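Long-range contact in oxidoreductase (PDB 3KA7), which binds flavin-adenine dinucleotide and is probably an oxidoreductase of the flavin-containing amine oxidase family: residues A[106-120]-A[145-158]. Numbering follows the deposited sequence.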
ATOM      1  N   PHE A 106      15.375   1.790 -13.454  1.00 18.06           N
ATOM      2  CA  PHE A 106      14.048   2.398 -13.575  1.00 18.58           C
ATOM      3  C   PHE A 106      14.120   3.748 -14.278  1.00 19.09           C
ATOM      4  O   PHE A 106      13.345   4.026 -15.187  1.00 18.82           O
ATOM      5  CB  PHE A 106      13.417   2.544 -12.188  1.00 18.42           C
ATOM      6  CG  PHE A 106      12.041   3.162 -12.187  1.00 19.01           C
ATOM      7  CD1 PHE A 106      10.909   2.378 -12.378  1.00 18.16           C
ATOM      8  CD2 PHE A 106      11.880   4.521 -11.949  1.00 20.06           C
ATOM      9  CE1 PHE A 106       9.638   2.937 -12.357  1.00 18.60           C
ATOM     10  CE2 PHE A 106      10.603   5.090 -11.922  1.00 20.65           C
ATOM     11  CZ  PHE A 106       9.487   4.296 -12.120  1.00 20.23           C
ATOM     12  N   ASN A 107      15.057   4.590 -13.859  1.00 20.50           N
ATOM     13  CA  ASN A 107      15.176   5.920 -14.465  1.00 22.04           C
ATOM     14  C   ASN A 107      15.648   5.930 -15.918  1.00 22.14           C
ATOM     15  O   ASN A 107      15.563   6.970 -16.589  1.00 22.93           O
ATOM     16  CB  ASN A 107      16.046   6.834 -13.604  1.00 22.69           C
ATOM     17  CG  ASN A 107      15.383   7.192 -12.292  1.00 25.10           C
ATOM     18  OD1 ASN A 107      15.921   6.916 -11.218  1.00 29.84           O
ATOM     19  ND2 ASN A 107      14.199   7.799 -12.367  1.00 26.67           N
ATOM     20  N   ASP A 108      16.133   4.785 -16.403  1.00 21.78           N
ATOM     21  CA  ASP A 108      16.563   4.642 -17.796  1.00 21.71           C
ATOM     22  C   ASP A 108      15.469   4.052 -18.687  1.00 20.98           C
ATOM     23  O   ASP A 108      15.762   3.540 -19.768  1.00 21.24           O
ATOM     24  CB  ASP A 108      17.817   3.766 -17.896  1.00 22.08           C
ATOM     25  CG  ASP A 108      19.061   4.455 -17.369  1.00 24.60           C
ATOM     26  OD1 ASP A 108      19.033   5.695 -17.159  1.00 26.23           O
ATOM     27  OD2 ASP A 108      20.081   3.752 -17.181  1.00 26.75           O
ATOM     28  N   PHE A 109      14.214   4.119 -18.246  1.00 19.78           N
ATOM     29  CA  PHE A 109      13.122   3.522 -19.018  1.00 19.39           C
ATOM     30  C   PHE A 109      13.036   4.121 -20.429  1.00 19.17           C
ATOM     31  O   PHE A 109      12.693   3.421 -21.381  1.00 18.89           O
ATOM     32  CB  PHE A 109      11.766   3.579 -18.265  1.00 19.43           C
ATOM     33  CG  PHE A 109      11.138   4.939 -18.226  1.00 18.67           C
ATOM     34  CD1 PHE A 109      10.353   5.381 -19.280  1.00 18.64           C
ATOM     35  CD2 PHE A 109      11.333   5.781 -17.138  1.00 18.79           C
ATOM     36  CE1 PHE A 109       9.771   6.631 -19.253  1.00 18.23           C
ATOM     37  CE2 PHE A 109      10.754   7.039 -17.106  1.00 18.62           C
ATOM     38  CZ  PHE A 109       9.976   7.464 -18.168  1.00 19.07           C
ATOM     39  N   PRO A 110      13.389   5.411 -20.581  1.00 19.00           N
ATOM     40  CA  PRO A 110      13.288   5.951 -21.941  1.00 19.19           C
ATOM     41  C   PRO A 110      14.372   5.422 -22.876  1.00 19.44           C
ATOM     42  O   PRO A 110      14.241   5.544 -24.097  1.00 19.63           O
ATOM     43  CB  PRO A 110      13.447   7.467 -21.740  1.00 19.33           C
ATOM     44  CG  PRO A 110      13.190   7.701 -20.248  1.00 18.82           C
ATOM     45  CD  PRO A 110      13.724   6.451 -19.597  1.00 18.83           C
ATOM     46  N   SER A 111      15.429   4.833 -22.316  1.00 19.66           N
ATOM     47  CA  SER A 111      16.554   4.354 -23.128  1.00 19.87           C
ATOM     48  C   SER A 111      16.163   3.300 -24.161  1.00 19.94           C
ATOM     49  O   SER A 111      16.905   3.075 -25.129  1.00 20.30           O
ATOM     50  CB  SER A 111      17.661   3.794 -22.241  1.00 20.32           C
ATOM     51  OG  SER A 111      17.238   2.577 -21.650  1.00 21.26           O
ATOM     52  N   LEU A 112      15.003   2.671 -23.977  1.00 18.64           N
ATOM     53  CA  LEU A 112      14.561   1.599 -24.865  1.00 18.31           C
ATOM     54  C   LEU A 112      13.713   2.130 -26.011  1.00 17.93           C
ATOM     55  O   LEU A 112      13.297   1.379 -26.895  1.00 18.07           O
ATOM     56  CB  LEU A 112      13.782   0.531 -24.093  1.00 18.37           C
ATOM     57  CG  LEU A 112      14.554  -0.203 -22.995  1.00 18.78           C
ATOM     58  CD1 LEU A 112      13.710  -1.345 -22.456  1.00 19.98           C
ATOM     59  CD2 LEU A 112      15.892  -0.728 -23.517  1.00 20.58           C
ATOM     60  N   LEU A 113      13.470   3.434 -25.992  1.00 17.18           N
ATOM     61  CA  LEU A 113      12.685   4.092 -27.034  1.00 16.27           C
ATOM     62  C   LEU A 113      13.589   4.569 -28.170  1.00 16.08           C
ATOM     63  O   LEU A 113      14.798   4.680 -27.995  1.00 15.77           O
ATOM     64  CB  LEU A 113      11.974   5.307 -26.437  1.00 16.13           C
ATOM     65  CG  LEU A 113      10.907   5.076 -25.363  1.00 15.88           C
ATOM     66  CD1 LEU A 113      10.530   6.414 -24.712  1.00 14.52           C
ATOM     67  CD2 LEU A 113       9.696   4.439 -25.974  1.00 15.34           C
ATOM     68  N   SER A 114      12.991   4.859 -29.322  1.00 15.75           N
ATOM     69  CA  SER A 114      13.695   5.549 -30.408  1.00 15.47           C
ATOM     70  C   SER A 114      14.243   6.890 -29.915  1.00 15.69           C
ATOM     71  O   SER A 114      13.788   7.419 -28.898  1.00 15.39           O
ATOM     72  CB  SER A 114      12.732   5.800 -31.555  1.00 15.62           C
ATOM     73  OG  SER A 114      11.754   6.745 -31.155  1.00 15.48           O
ATOM     74  N   TYR A 115      15.213   7.452 -30.629  1.00 15.23           N
ATOM     75  CA  TYR A 115      15.755   8.749 -30.238  1.00 15.49           C
ATOM     76  C   TYR A 115      14.647   9.798 -30.167  1.00 15.03           C
ATOM     77  O   TYR A 115      14.562  10.569 -29.212  1.00 14.97           O
ATOM     78  CB  TYR A 115      16.810   9.214 -31.238  1.00 15.62           C
ATOM     79  CG  TYR A 115      17.559  10.423 -30.759  1.00 17.67           C
ATOM     80  CD1 TYR A 115      18.620  10.287 -29.879  1.00 19.90           C
ATOM     81  CD2 TYR A 115      17.205  11.700 -31.177  1.00 19.43           C
ATOM     82  CE1 TYR A 115      19.322  11.378 -29.437  1.00 21.78           C
ATOM     83  CE2 TYR A 115      17.903  12.809 -30.727  1.00 21.74           C
ATOM     84  CZ  TYR A 115      18.955  12.633 -29.855  1.00 22.49           C
ATOM     85  OH  TYR A 115      19.676  13.714 -29.396  1.00 26.24           O
ATOM     86  N   LYS A 116      13.807   9.828 -31.197  1.00 14.84           N
ATOM     87  CA  LYS A 116      12.662  10.745 -31.257  1.00 15.59           C
ATOM     88  C   LYS A 116      11.804  10.640 -29.989  1.00 15.11           C
ATOM     89  O   LYS A 116      11.511  11.642 -29.329  1.00 14.63           O
ATOM     90  CB  LYS A 116      11.791  10.403 -32.469  1.00 15.79           C
ATOM     91  CG  LYS A 116      10.648  11.377 -32.701  1.00 19.70           C
ATOM     92  CD  LYS A 116       9.786  10.994 -33.901  1.00 25.16           C
ATOM     93  CE  LYS A 116       8.807   9.879 -33.548  1.00 28.05           C
ATOM     94  NZ  LYS A 116       7.652   9.800 -34.510  1.00 30.40           N
ATOM     95  N   ASP A 117      11.429   9.418 -29.638  1.00 14.83           N
ATOM     96  CA  ASP A 117      10.563   9.193 -28.474  1.00 15.33           C
ATOM     97  C   ASP A 117      11.267   9.504 -27.163  1.00 15.19           C
ATOM     98  O   ASP A 117      10.661  10.040 -26.238  1.00 14.89           O
ATOM     99  CB  ASP A 117      10.033   7.765 -28.473  1.00 15.62           C
ATOM    100  CG  ASP A 117       8.961   7.548 -29.513  1.00 17.36           C
ATOM    101  OD1 ASP A 117       8.476   8.548 -30.092  1.00 20.02           O
ATOM    102  OD2 ASP A 117       8.602   6.378 -29.758  1.00 19.51           O
ATOM    103  N   ARG A 118      12.548   9.172 -27.088  1.00 14.93           N
ATOM    104  CA  ARG A 118      13.351   9.481 -25.911  1.00 15.35           C
ATOM    105  C   ARG A 118      13.410  10.983 -25.663  1.00 14.63           C
ATOM    106  O   ARG A 118      13.271  11.435 -24.534  1.00 13.98           O
ATOM    107  CB  ARG A 118      14.765   8.925 -26.078  1.00 15.69           C
ATOM    108  CG  ARG A 118      15.652   9.185 -24.886  1.00 19.03           C
ATOM    109  CD  ARG A 118      16.704   8.101 -24.756  1.00 24.39           C
ATOM    110  NE  ARG A 118      17.682   8.124 -25.840  1.00 27.14           N
ATOM    111  CZ  ARG A 118      17.604   7.383 -26.940  1.00 28.97           C
ATOM    112  NH1 ARG A 118      16.574   6.567 -27.119  1.00 29.54           N
ATOM    113  NH2 ARG A 118      18.560   7.461 -27.866  1.00 30.12           N
HETATM  114  N   MSE A 119      13.642  11.757 -26.723  1.00 13.99           N
HETATM  115  CA  MSE A 119      13.719  13.199 -26.576  1.00 14.17           C
HETATM  116  C   MSE A 119      12.352  13.771 -26.203  1.00 13.78           C
HETATM  117  O   MSE A 119      12.269  14.728 -25.443  1.00 13.79           O
HETATM  118  CB  MSE A 119      14.264  13.867 -27.852  1.00 14.43           C
HETATM  119  CG  MSE A 119      15.746  13.592 -28.142  1.00 16.87           C
HETATM  120 SE   MSE A 119      16.949  13.879 -26.638  1.00 23.27          SE
HETATM  121  CE  MSE A 119      16.998  12.073 -25.950  1.00 22.85           C
ATOM    122  N   LYS A 120      11.278  13.196 -26.734  1.00 13.55           N
ATOM    123  CA  LYS A 120       9.952  13.672 -26.349  1.00 13.33           C
ATOM    124  C   LYS A 120       9.764  13.451 -24.846  1.00 13.20           C
ATOM    125  O   LYS A 120       9.330  14.354 -24.126  1.00 12.94           O
ATOM    126  CB  LYS A 120       8.843  12.997 -27.167  1.00 13.65           C
ATOM    127  CG  LYS A 120       7.463  13.668 -27.011  1.00 15.40           C
ATOM    128  CD  LYS A 120       6.466  13.171 -28.038  1.00 16.60           C
ATOM    129  CE  LYS A 120       5.107  13.816 -27.822  1.00 18.68           C
ATOM    130  NZ  LYS A 120       4.137  13.391 -28.876  1.00 16.67           N
ATOM    131  N   GLN A 145       0.864  10.348 -26.523  1.00 16.18           N
ATOM    132  CA  GLN A 145       2.213  10.929 -26.581  1.00 16.17           C
ATOM    133  C   GLN A 145       3.220  10.111 -27.402  1.00 16.67           C
ATOM    134  O   GLN A 145       4.003  10.671 -28.184  1.00 16.55           O
ATOM    135  CB  GLN A 145       2.771  11.116 -25.166  1.00 15.79           C
ATOM    136  CG  GLN A 145       1.960  12.095 -24.328  1.00 15.71           C
ATOM    137  CD  GLN A 145       1.811  13.411 -25.035  1.00 16.38           C
ATOM    138  OE1 GLN A 145       2.799  14.086 -25.315  1.00 16.62           O
ATOM    139  NE2 GLN A 145       0.574  13.784 -25.345  1.00 17.59           N
ATOM    140  N   VAL A 146       3.213   8.798 -27.190  1.00 17.33           N
ATOM    141  CA  VAL A 146       4.169   7.875 -27.802  1.00 18.49           C
ATOM    142  C   VAL A 146       3.449   6.566 -28.167  1.00 18.92           C
ATOM    143  O   VAL A 146       2.697   6.026 -27.349  1.00 19.02           O
ATOM    144  CB  VAL A 146       5.330   7.553 -26.821  1.00 18.55           C
ATOM    145  CG1 VAL A 146       6.262   6.505 -27.422  1.00 19.65           C
ATOM    146  CG2 VAL A 146       6.093   8.829 -26.448  1.00 19.18           C
ATOM    147  N   SER A 147       3.673   6.063 -29.383  1.00 19.12           N
ATOM    148  CA  SER A 147       2.980   4.849 -29.853  1.00 19.63           C
ATOM    149  C   SER A 147       3.668   3.538 -29.428  1.00 18.84           C
ATOM    150  O   SER A 147       3.030   2.489 -29.368  1.00 18.99           O
ATOM    151  CB  SER A 147       2.776   4.876 -31.375  1.00 19.94           C
ATOM    152  OG  SER A 147       3.985   4.588 -32.074  1.00 23.38           O
ATOM    153  N   ASP A 148       4.956   3.607 -29.115  1.00 18.22           N
ATOM    154  CA  ASP A 148       5.717   2.429 -28.678  1.00 17.47           C
ATOM    155  C   ASP A 148       5.036   1.703 -27.505  1.00 17.66           C
ATOM    156  O   ASP A 148       4.853   2.266 -26.423  1.00 16.88           O
ATOM    157  CB  ASP A 148       7.140   2.849 -28.297  1.00 17.23           C
ATOM    158  CG  ASP A 148       8.100   1.663 -28.139  1.00 17.59           C
ATOM    159  OD1 ASP A 148       7.666   0.527 -27.828  1.00 16.71           O
ATOM    160  OD2 ASP A 148       9.312   1.890 -28.305  1.00 17.58           O
ATOM    161  N   GLU A 149       4.670   0.443 -27.729  1.00 16.99           N
ATOM    162  CA  GLU A 149       4.005  -0.352 -26.706  1.00 17.34           C
ATOM    163  C   GLU A 149       4.828  -0.523 -25.419  1.00 16.26           C
ATOM    164  O   GLU A 149       4.257  -0.814 -24.363  1.00 15.99           O
ATOM    165  CB  GLU A 149       3.618  -1.726 -27.266  1.00 18.18           C
ATOM    166  CG  GLU A 149       2.878  -2.611 -26.264  1.00 23.09           C
ATOM    167  CD  GLU A 149       2.641  -4.030 -26.769  1.00 28.18           C
ATOM    168  OE1 GLU A 149       3.611  -4.684 -27.238  1.00 31.05           O
ATOM    169  OE2 GLU A 149       1.482  -4.499 -26.679  1.00 30.56           O
ATOM    170  N   TRP A 150       6.149  -0.358 -25.504  1.00 14.32           N
ATOM    171  CA  TRP A 150       7.021  -0.433 -24.320  1.00 13.88           C
ATOM    172  C   TRP A 150       6.508   0.415 -23.160  1.00 12.98           C
ATOM    173  O   TRP A 150       6.486  -0.027 -22.012  1.00 12.01           O
ATOM    174  CB  TRP A 150       8.458  -0.021 -24.668  1.00 13.63           C
ATOM    175  CG  TRP A 150       9.322   0.460 -23.498  1.00 13.98           C
ATOM    176  CD1 TRP A 150       9.966   1.666 -23.398  1.00 14.24           C
ATOM    177  CD2 TRP A 150       9.630  -0.254 -22.290  1.00 14.10           C
ATOM    178  NE1 TRP A 150      10.645   1.748 -22.206  1.00 15.33           N
ATOM    179  CE2 TRP A 150      10.462   0.580 -21.511  1.00 14.20           C
ATOM    180  CE3 TRP A 150       9.275  -1.514 -21.790  1.00 13.88           C
ATOM    181  CZ2 TRP A 150      10.946   0.197 -20.257  1.00 14.44           C
ATOM    182  CZ3 TRP A 150       9.762  -1.896 -20.544  1.00 12.35           C
ATOM    183  CH2 TRP A 150      10.591  -1.045 -19.796  1.00 12.99           C
ATOM    184  N   LEU A 151       6.095   1.642 -23.449  1.00 12.46           N
ATOM    185  CA  LEU A 151       5.668   2.500 -22.360  1.00 11.86           C
ATOM    186  C   LEU A 151       4.402   1.976 -21.676  1.00 12.18           C
ATOM    187  O   LEU A 151       4.238   2.177 -20.468  1.00 12.12           O
ATOM    188  CB  LEU A 151       5.483   3.954 -22.815  1.00 12.72           C
ATOM    189  CG  LEU A 151       6.750   4.679 -23.259  1.00 13.25           C
ATOM    190  CD1 LEU A 151       6.400   6.164 -23.500  1.00 14.74           C
ATOM    191  CD2 LEU A 151       7.861   4.523 -22.219  1.00 15.58           C
ATOM    192  N   ILE A 152       3.515   1.317 -22.425  1.00 11.80           N
ATOM    193  CA  ILE A 152       2.295   0.744 -21.823  1.00 12.13           C
ATOM    194  C   ILE A 152       2.628  -0.481 -20.970  1.00 11.59           C
ATOM    195  O   ILE A 152       2.105  -0.632 -19.863  1.00 11.51           O
ATOM    196  CB  ILE A 152       1.205   0.403 -22.867  1.00 12.44           C
ATOM    197  CG1 ILE A 152       0.766   1.680 -23.604  1.00 13.82           C
ATOM    198  CG2 ILE A 152      -0.009  -0.210 -22.189  1.00 13.68           C
ATOM    199  CD1 ILE A 152       0.338   2.794 -22.666  1.00 17.48           C
ATOM    200  N   LYS A 153       3.511  -1.342 -21.470  1.00 10.70           N
ATOM    201  CA  LYS A 153       3.962  -2.489 -20.665  1.00 10.73           C
ATOM    202  C   LYS A 153       4.620  -2.006 -19.374  1.00 10.20           C
ATOM    203  O   LYS A 153       4.362  -2.543 -18.287  1.00  9.31           O
ATOM    204  CB  LYS A 153       4.962  -3.350 -21.444  1.00 11.70           C
ATOM    205  CG  LYS A 153       4.450  -3.793 -22.788  1.00 14.06           C
ATOM    206  CD  LYS A 153       3.236  -4.659 -22.647  1.00 20.38           C
ATOM    207  CE  LYS A 153       3.619  -6.078 -22.302  1.00 22.71           C
ATOM    208  NZ  LYS A 153       2.430  -6.987 -22.361  1.00 27.11           N
ATOM    209  N   PHE A 154       5.484  -1.001 -19.503  1.00  9.68           N
ATOM    210  CA  PHE A 154       6.207  -0.448 -18.362  1.00  9.99           C
ATOM    211  C   PHE A 154       5.211   0.173 -17.389  1.00  9.71           C
ATOM    212  O   PHE A 154       5.254  -0.099 -16.195  1.00  9.44           O
ATOM    213  CB  PHE A 154       7.232   0.591 -18.848  1.00  9.74           C
ATOM    214  CG  PHE A 154       7.937   1.318 -17.745  1.00 11.87           C
ATOM    215  CD1 PHE A 154       8.717   0.636 -16.835  1.00 11.67           C
ATOM    216  CD2 PHE A 154       7.832   2.701 -17.629  1.00 13.68           C
ATOM    217  CE1 PHE A 154       9.364   1.300 -15.813  1.00 12.94           C
ATOM    218  CE2 PHE A 154       8.477   3.377 -16.616  1.00 14.45           C
ATOM    219  CZ  PHE A 154       9.252   2.668 -15.698  1.00 14.35           C
ATOM    220  N   ALA A 155       4.294   0.986 -17.913  1.00  9.20           N
ATOM    221  CA  ALA A 155       3.267   1.626 -17.069  1.00  9.33           C
ATOM    222  C   ALA A 155       2.411   0.598 -16.336  1.00  9.48           C
ATOM    223  O   ALA A 155       2.114   0.761 -15.146  1.00  9.67           O
ATOM    224  CB  ALA A 155       2.395   2.539 -17.894  1.00  9.70           C
ATOM    225  N   ASP A 156       2.003  -0.459 -17.036  1.00  9.26           N
ATOM    226  CA  ASP A 156       1.186  -1.495 -16.388  1.00  9.77           C
ATOM    227  C   ASP A 156       1.958  -2.185 -15.270  1.00  9.87           C
ATOM    228  O   ASP A 156       1.390  -2.556 -14.247  1.00  9.67           O
ATOM    229  CB  ASP A 156       0.720  -2.550 -17.394  1.00 10.50           C
ATOM    230  CG  ASP A 156      -0.542  -2.157 -18.134  1.00 12.77           C
ATOM    231  OD1 ASP A 156      -1.222  -1.179 -17.734  1.00 13.94           O
ATOM    232  OD2 ASP A 156      -0.858  -2.845 -19.129  1.00 15.80           O
ATOM    233  N   SER A 157       3.255  -2.393 -15.476  1.00  9.56           N
ATOM    234  CA  SER A 157       4.080  -3.002 -14.439  1.00  9.88           C
ATOM    235  C   SER A 157       4.194  -2.074 -13.224  1.00  9.74           C
ATOM    236  O   SER A 157       3.992  -2.486 -12.074  1.00  9.40           O
ATOM    237  CB  SER A 157       5.456  -3.340 -15.001  1.00 10.80           C
ATOM    238  OG  SER A 157       6.306  -3.856 -13.996  1.00 13.08           O
ATOM    239  N   PHE A 158       4.499  -0.809 -13.474  1.00  9.20           N
ATOM    240  CA  PHE A 158       4.564   0.150 -12.390  1.00 10.42           C
ATOM    241  C   PHE A 158       3.238   0.241 -11.635  1.00  9.99           C
ATOM    242  O   PHE A 158       3.222   0.205 -10.407  1.00 10.37           O
ATOM    243  CB  PHE A 158       4.959   1.538 -12.898  1.00 10.83           C
ATOM    244  CG  PHE A 158       4.789   2.601 -11.870  1.00 12.86           C
ATOM    245  CD1 PHE A 158       5.720   2.751 -10.862  1.00 16.03           C
ATOM    246  CD2 PHE A 158       3.675   3.421 -11.882  1.00 15.59           C
ATOM    247  CE1 PHE A 158       5.556   3.731  -9.890  1.00 16.38           C
ATOM    248  CE2 PHE A 158       3.504   4.396 -10.917  1.00 16.75           C
ATOM    249  CZ  PHE A 158       4.447   4.544  -9.916  1.00 16.90           C
TER
HETATM  250  O   HOH W   1      11.096   0.109 -27.847  1.00 29.41           O
HETATM  251  O   HOH W   2      10.201   4.241 -29.577  1.00 17.37           O
HETATM  252  O   HOH W   3       6.504   5.492 -30.689  1.00 27.00           O
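Trp150 meets the 3-10 segment of residues 106-112 with its indole N-H: NE1 donates to Phe109 O at 2.8 Å, nearly in the indole plane, though tilted from the plane of the carbonyl. One indole face carries Leu112 CD1, 3.9 Å from the centroid of the six-membered ring, and Leu113 CD2 abuts the edge at CD1. Replacing Trp150 by a phenylalanine would probably leave Phe109 O without this donor and Leu112 with less surface to lie on. The Phe109 and Phe154 rings are nearly parallel (18°) but scarcely overlap; instead Phe109 CB sits over the Phe154 face. With CG between the backbone N and the carbonyl carbon (chi1 74°), the Phe109 ring lies between Phe154 CE2 on one face and Pro110 CD on the other. Phe106 completes this aromatic cluster obliquely, its CE1 3.4 Å from Phe154 CZ. The cluster joins the 3-10 segment after edge strand 101-105 to helix 149-163, whose Phe158 side chain lies about 12 Å from the bound FAD. Helices 115-127 and 149-163 each begin with a side-chain N-cap: Ser114 OG accepts from Asp117 N, and Asp148 OD1 from Trp150 N. A water that accepts from Ser114 N donates to both Asp117 OD2 and Asp148 OD2, 4.8 Å apart, and probably eases their like charges. Further out, the extended Lys120 chain carries NZ to a lone pair of Gln145 O at 2.8 Å. Val86 and Val88 also pack against Trp150.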